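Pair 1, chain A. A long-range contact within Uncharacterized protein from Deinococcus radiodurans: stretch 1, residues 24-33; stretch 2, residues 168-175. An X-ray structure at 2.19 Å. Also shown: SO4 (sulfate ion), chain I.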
# COMPACT_ATOMS: atom_id res chain seq x y z
N PRO A 24 -4.23 -11.60 4.83
CA PRO A 24 -5.46 -12.02 5.53
C PRO A 24 -5.27 -13.04 6.65
O PRO A 24 -6.17 -13.23 7.46
CB PRO A 24 -6.30 -12.69 4.42
CG PRO A 24 -5.61 -12.41 3.15
CD PRO A 24 -4.17 -12.10 3.45
N TRP A 25 -4.13 -13.71 6.66
CA TRP A 25 -3.88 -14.77 7.63
C TRP A 25 -3.27 -14.22 8.93
O TRP A 25 -2.69 -13.14 8.93
CB TRP A 25 -2.99 -15.83 7.01
CG TRP A 25 -1.60 -15.35 6.61
CD1 TRP A 25 -0.48 -15.40 7.38
CD2 TRP A 25 -1.20 -14.78 5.35
NE1 TRP A 25 0.60 -14.89 6.68
CE2 TRP A 25 0.18 -14.49 5.44
CE3 TRP A 25 -1.88 -14.48 4.16
CZ2 TRP A 25 0.90 -13.93 4.38
CZ3 TRP A 25 -1.17 -13.91 3.11
CH2 TRP A 25 0.21 -13.64 3.22
N ALA A 26 -3.44 -14.95 10.02
CA ALA A 26 -2.78 -14.62 11.28
C ALA A 26 -1.28 -14.88 11.14
O ALA A 26 -0.88 -15.88 10.54
CB ALA A 26 -3.36 -15.45 12.40
N ARG A 27 -0.47 -13.97 11.68
CA ARG A 27 0.99 -14.09 11.59
C ARG A 27 1.64 -13.35 12.74
O ARG A 27 1.12 -12.33 13.18
CB ARG A 27 1.48 -13.51 10.26
CG ARG A 27 1.13 -12.02 10.09
CD ARG A 27 0.45 -11.75 8.76
NE ARG A 27 0.19 -10.32 8.59
CZ ARG A 27 -0.96 -9.73 8.90
NH1 ARG A 27 -1.99 -10.43 9.37
NH2 ARG A 27 -1.09 -8.41 8.71
N VAL A 28 2.77 -13.87 13.22
CA VAL A 28 3.59 -13.18 14.22
C VAL A 28 4.97 -12.87 13.61
O VAL A 28 5.64 -13.75 13.07
CB VAL A 28 3.82 -14.06 15.46
CG1 VAL A 28 4.79 -13.38 16.44
CG2 VAL A 28 2.51 -14.41 16.15
N LEU A 29 5.39 -11.61 13.68
CA LEU A 29 6.69 -11.21 13.17
C LEU A 29 7.78 -11.60 14.17
O LEU A 29 7.65 -11.34 15.36
CB LEU A 29 6.73 -9.69 12.95
CG LEU A 29 5.75 -9.15 11.91
CD1 LEU A 29 5.57 -7.63 12.05
CD2 LEU A 29 6.20 -9.51 10.52
N SER A 30 8.86 -12.22 13.68
CA SER A 30 10.03 -12.47 14.54
C SER A 30 10.97 -11.28 14.54
O SER A 30 11.87 -11.21 15.36
CB SER A 30 10.79 -13.71 14.08
OG SER A 30 10.22 -14.89 14.59
N GLY A 31 10.79 -10.35 13.62
CA GLY A 31 11.61 -9.14 13.61
C GLY A 31 10.75 -7.89 13.36
O GLY A 31 9.54 -7.99 13.31
N PRO A 32 11.39 -6.72 13.20
CA PRO A 32 10.70 -5.43 13.01
C PRO A 32 9.75 -5.45 11.82
O PRO A 32 10.08 -6.02 10.78
CB PRO A 32 11.85 -4.45 12.72
CG PRO A 32 13.09 -5.12 13.20
CD PRO A 32 12.86 -6.59 13.17
N ASP A 33 8.59 -4.81 11.96
CA ASP A 33 7.61 -4.72 10.88
C ASP A 33 8.31 -4.21 9.65
O ASP A 33 8.98 -3.20 9.72
CB ASP A 33 6.49 -3.75 11.26
CG ASP A 33 5.36 -3.69 10.21
OD1 ASP A 33 4.18 -3.84 10.58
OD2 ASP A 33 5.65 -3.52 9.00
N SER A 168 13.03 -7.90 4.16
CA SER A 168 12.57 -9.28 4.36
C SER A 168 12.61 -9.59 5.86
O SER A 168 13.62 -9.40 6.49
CB SER A 168 13.48 -10.25 3.60
OG SER A 168 13.07 -11.59 3.78
N VAL A 169 11.51 -10.07 6.42
CA VAL A 169 11.44 -10.33 7.86
C VAL A 169 10.83 -11.71 8.15
O VAL A 169 9.81 -12.08 7.57
CB VAL A 169 10.61 -9.24 8.56
CG1 VAL A 169 10.62 -9.44 10.08
CG2 VAL A 169 11.19 -7.89 8.21
N LEU A 170 11.47 -12.48 9.02
CA LEU A 170 10.94 -13.79 9.36
C LEU A 170 9.59 -13.64 10.05
O LEU A 170 9.45 -12.85 10.98
CB LEU A 170 11.92 -14.53 10.29
CG LEU A 170 11.51 -15.93 10.76
CD1 LEU A 170 11.41 -16.87 9.55
CD2 LEU A 170 12.48 -16.49 11.78
N ALA A 171 8.60 -14.40 9.61
CA ALA A 171 7.33 -14.48 10.33
C ALA A 171 6.89 -15.93 10.43
O ALA A 171 7.46 -16.80 9.76
CB ALA A 171 6.27 -13.65 9.61
N HIS A 172 5.88 -16.20 11.25
CA HIS A 172 5.27 -17.53 11.31
C HIS A 172 3.76 -17.44 11.17
O HIS A 172 3.12 -16.54 11.73
CB HIS A 172 5.58 -18.23 12.64
CG HIS A 172 7.04 -18.42 12.90
ND1 HIS A 172 7.69 -19.61 12.65
CD2 HIS A 172 7.97 -17.57 13.38
CE1 HIS A 172 8.96 -19.48 12.97
NE2 HIS A 172 9.16 -18.25 13.41
N ALA A 173 3.19 -18.37 10.40
CA ALA A 173 1.75 -18.60 10.41
C ALA A 173 1.49 -19.60 11.54
O ALA A 173 1.99 -20.73 11.51
CB ALA A 173 1.29 -19.16 9.09
N PRO A 174 0.72 -19.18 12.56
CA PRO A 174 0.66 -19.96 13.80
C PRO A 174 -0.06 -21.30 13.66
O PRO A 174 0.22 -22.20 14.44
CB PRO A 174 -0.10 -19.05 14.79
CG PRO A 174 -0.07 -17.68 14.15
CD PRO A 174 -0.02 -17.91 12.66
N THR A 175 -0.96 -21.43 12.69
CA THR A 175 -1.69 -22.69 12.53
C THR A 175 -1.83 -23.13 11.07
O THR A 175 -1.66 -22.33 10.14
CB THR A 175 -3.10 -22.59 13.11
OG1 THR A 175 -3.88 -21.73 12.27
CG2 THR A 175 -3.07 -22.02 14.53
S SO4 I . 2.72 -8.04 8.39
O1 SO4 I . 2.32 -6.66 8.67
O2 SO4 I . 1.98 -8.57 7.24
O3 SO4 I . 4.15 -8.07 8.10
O4 SO4 I . 2.42 -8.87 9.54

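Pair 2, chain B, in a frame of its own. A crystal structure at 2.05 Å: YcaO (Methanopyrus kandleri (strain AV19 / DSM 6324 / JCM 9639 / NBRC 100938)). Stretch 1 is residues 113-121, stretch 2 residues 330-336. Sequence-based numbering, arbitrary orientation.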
# COMPACT_ATOMS: atom_id res chain seq x y z
N TRP B 113 -2.08 -0.68 -24.22
CA TRP B 113 -2.43 -1.77 -23.31
C TRP B 113 -1.18 -2.51 -22.86
O TRP B 113 -0.15 -2.47 -23.54
CB TRP B 113 -3.36 -2.78 -24.00
CG TRP B 113 -4.62 -2.18 -24.54
CD1 TRP B 113 -4.78 -1.59 -25.76
CD2 TRP B 113 -5.89 -2.13 -23.89
NE1 TRP B 113 -6.08 -1.16 -25.91
CE2 TRP B 113 -6.78 -1.48 -24.78
CE3 TRP B 113 -6.36 -2.56 -22.64
CZ2 TRP B 113 -8.13 -1.25 -24.45
CZ3 TRP B 113 -7.70 -2.33 -22.32
CH2 TRP B 113 -8.57 -1.69 -23.23
N VAL B 114 -1.29 -3.16 -21.70
CA VAL B 114 -0.30 -4.13 -21.23
C VAL B 114 -1.03 -5.43 -20.85
O VAL B 114 -2.08 -5.41 -20.20
CB VAL B 114 0.53 -3.62 -20.02
CG1 VAL B 114 1.73 -4.51 -19.78
CG2 VAL B 114 1.01 -2.19 -20.24
N GLU B 115 -0.45 -6.56 -21.27
CA GLU B 115 -1.01 -7.88 -20.98
C GLU B 115 -0.81 -8.27 -19.52
O GLU B 115 0.33 -8.34 -19.03
CB GLU B 115 -0.37 -8.92 -21.90
CG GLU B 115 -1.15 -10.23 -22.02
CD GLU B 115 -0.31 -11.34 -22.63
OE1 GLU B 115 0.46 -11.07 -23.57
OE2 GLU B 115 -0.42 -12.50 -22.16
N GLY B 116 -1.92 -8.50 -18.82
CA GLY B 116 -1.90 -9.04 -17.47
C GLY B 116 -2.43 -10.46 -17.41
O GLY B 116 -2.70 -11.07 -18.45
N VAL B 117 -2.55 -10.99 -16.20
CA VAL B 117 -3.17 -12.30 -15.97
C VAL B 117 -4.32 -12.14 -14.97
O VAL B 117 -4.16 -11.52 -13.91
CB VAL B 117 -2.16 -13.37 -15.46
CG1 VAL B 117 -2.76 -14.77 -15.58
CG2 VAL B 117 -0.86 -13.33 -16.25
N ASP B 118 -5.48 -12.70 -15.31
CA ASP B 118 -6.60 -12.85 -14.38
C ASP B 118 -6.22 -13.95 -13.39
O ASP B 118 -6.06 -15.11 -13.78
CB ASP B 118 -7.88 -13.24 -15.15
CG ASP B 118 -9.13 -13.22 -14.29
OD1 ASP B 118 -9.12 -13.71 -13.14
OD2 ASP B 118 -10.17 -12.75 -14.79
N LEU B 119 -6.06 -13.58 -12.12
CA LEU B 119 -5.56 -14.54 -11.12
C LEU B 119 -6.61 -15.57 -10.67
O LEU B 119 -6.26 -16.56 -10.00
CB LEU B 119 -4.89 -13.82 -9.94
CG LEU B 119 -3.60 -13.01 -10.23
CD1 LEU B 119 -2.97 -12.56 -8.92
CD2 LEU B 119 -2.58 -13.80 -11.05
N THR B 120 -7.87 -15.36 -11.04
CA THR B 120 -8.93 -16.34 -10.81
C THR B 120 -8.92 -17.40 -11.91
O THR B 120 -8.80 -18.60 -11.64
CB THR B 120 -10.32 -15.67 -10.72
OG1 THR B 120 -10.32 -14.72 -9.66
CG2 THR B 120 -11.43 -16.70 -10.48
N THR B 121 -9.03 -16.94 -13.16
CA THR B 121 -9.21 -17.84 -14.29
C THR B 121 -7.90 -18.30 -14.93
O THR B 121 -7.89 -19.26 -15.70
CB THR B 121 -10.10 -17.18 -15.36
OG1 THR B 121 -9.47 -15.99 -15.84
CG2 THR B 121 -11.46 -16.83 -14.79
N GLY B 330 -14.96 -7.38 -8.37
CA GLY B 330 -14.52 -7.58 -9.76
C GLY B 330 -13.33 -8.52 -9.88
O GLY B 330 -13.11 -9.38 -9.01
N LYS B 331 -12.57 -8.33 -10.95
CA LYS B 331 -11.45 -9.23 -11.32
C LYS B 331 -10.16 -8.87 -10.59
O LYS B 331 -9.89 -7.69 -10.35
CB LYS B 331 -11.20 -9.18 -12.83
CG LYS B 331 -12.35 -9.67 -13.68
CD LYS B 331 -12.07 -9.39 -15.15
CE LYS B 331 -13.23 -9.86 -16.01
NZ LYS B 331 -12.79 -9.91 -17.43
N VAL B 332 -9.37 -9.90 -10.26
CA VAL B 332 -8.04 -9.73 -9.65
C VAL B 332 -7.01 -9.93 -10.76
O VAL B 332 -6.82 -11.05 -11.25
CB VAL B 332 -7.79 -10.73 -8.49
CG1 VAL B 332 -6.38 -10.57 -7.91
CG2 VAL B 332 -8.83 -10.56 -7.40
N ILE B 333 -6.38 -8.83 -11.17
CA ILE B 333 -5.41 -8.85 -12.29
C ILE B 333 -3.99 -8.53 -11.80
O ILE B 333 -3.79 -7.61 -11.00
CB ILE B 333 -5.83 -7.88 -13.42
CG1 ILE B 333 -7.24 -8.24 -13.95
CG2 ILE B 333 -4.81 -7.88 -14.55
CD1 ILE B 333 -7.90 -7.17 -14.81
N GLU B 334 -3.02 -9.32 -12.27
CA GLU B 334 -1.60 -9.09 -12.05
C GLU B 334 -0.90 -8.73 -13.37
O GLU B 334 -1.08 -9.43 -14.38
CB GLU B 334 -0.95 -10.33 -11.42
CG GLU B 334 0.57 -10.29 -11.36
CD GLU B 334 1.21 -11.66 -11.12
OE1 GLU B 334 0.49 -12.66 -10.95
OE2 GLU B 334 2.45 -11.73 -11.10
N VAL B 335 -0.12 -7.66 -13.35
CA VAL B 335 0.73 -7.28 -14.48
C VAL B 335 2.19 -7.32 -14.05
O VAL B 335 2.58 -6.66 -13.08
CB VAL B 335 0.37 -5.87 -15.04
CG1 VAL B 335 1.29 -5.48 -16.19
CG2 VAL B 335 -1.09 -5.81 -15.48
N ASP B 336 2.98 -8.11 -14.76
CA ASP B 336 4.41 -8.25 -14.50
C ASP B 336 5.16 -6.97 -14.90
O ASP B 336 5.04 -6.52 -16.05
CB ASP B 336 4.95 -9.45 -15.28
CG ASP B 336 6.33 -9.91 -14.82
OD1 ASP B 336 7.01 -9.20 -14.05
OD2 ASP B 336 6.75 -11.00 -15.25
O HOH W 1 1.98 -9.37 -17.15
O HOH W 2 -10.34 -12.40 -11.06
O HOH W 3 -10.36 -11.52 -17.21

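Pairs 1 and 2 share a short antiparallel strand pairing, and the N, CA and C atoms of 14 central residues superpose with an RMSD of 0.8 Å. In each, three backbone hydrogen bonds join the stretches. In pair 1, Val A28 N donates to His A172 O (3.1 Å) and His A172 N donates back to Val A28 O (3.1 Å). The matching pair, Val B117 and Glu B334, repeats this reciprocal arrangement, with Val B117 N to Glu B334 O at 2.8 Å and Glu B334 N to Val B117 O at 3.0 Å. A third bond lies two residues further along: Ser A30 N to Leu A170 O in pair 1 and Leu B119 N to Val B332 O in pair 2, both 2.8 Å. Between these bonds sit the non-hydrogen-bonded pairs Leu A29 with Ala A171 and Asp B118 with Ile B333.

The valines Val A28 and Val B117 coincide in side chain as well as backbone, both in the t rotamer. Two residues further on, Ser A30 and Leu B119 point toward the opposing stretch but make different contacts. Ser A30 OG lies 3.9 Å from Leu A170 CD2, whereas the longer Leu B119 places CD1 4.1 Å from Val B332 CG1 and CD2 3.3 Å from Glu B334 OE1.

On the other face, Leu A29 packs through CD2 against Ala A171 CB (4.2 Å) and Val A169 CG1 (4.4 Å). Its counterpart Asp B118 replaces this apolar packing with a polar network. Asp B118 OD1 accepts from Thr B120 N (2.9 Å) and Thr B121 N (3.2 Å), so the carboxylate holds the chain as it leaves the strand. Water also links the stretches here: one molecule donates to Asp B118 OD2 (2.7 Å) and accepts from Lys B331 NZ (2.9 Å), and another donates to Asp B118 OD1 (2.7 Å) and accepts from Val B332 N (2.8 Å).

The CA atoms of Arg A27 and Gly B116 fall within 0.2 Å of each other. The CA-to-CB bond of Arg A27 points sideways, and the end of its side chain leads away from stretch 2; its NE donates to sulfate O2 (2.8 Å) and its NH1 to Trp A25 O (2.8 Å). Gly B116 lies against bulkier neighbours: an ideal CB on Gly B116 would clash with Ile B333 CG2 at 2.9 Å and be tight against Val B335 CG2 at 3.0 Å; the matching positions in pair 1 are Ala A171 and Ala A173. Beyond it, Val B114 CG1 meets Val B335 CG1 at 3.7 Å, while in pair 1 the larger Trp A25 reaches the smaller Ala A173, CD1 to CB, at 4.5 Å.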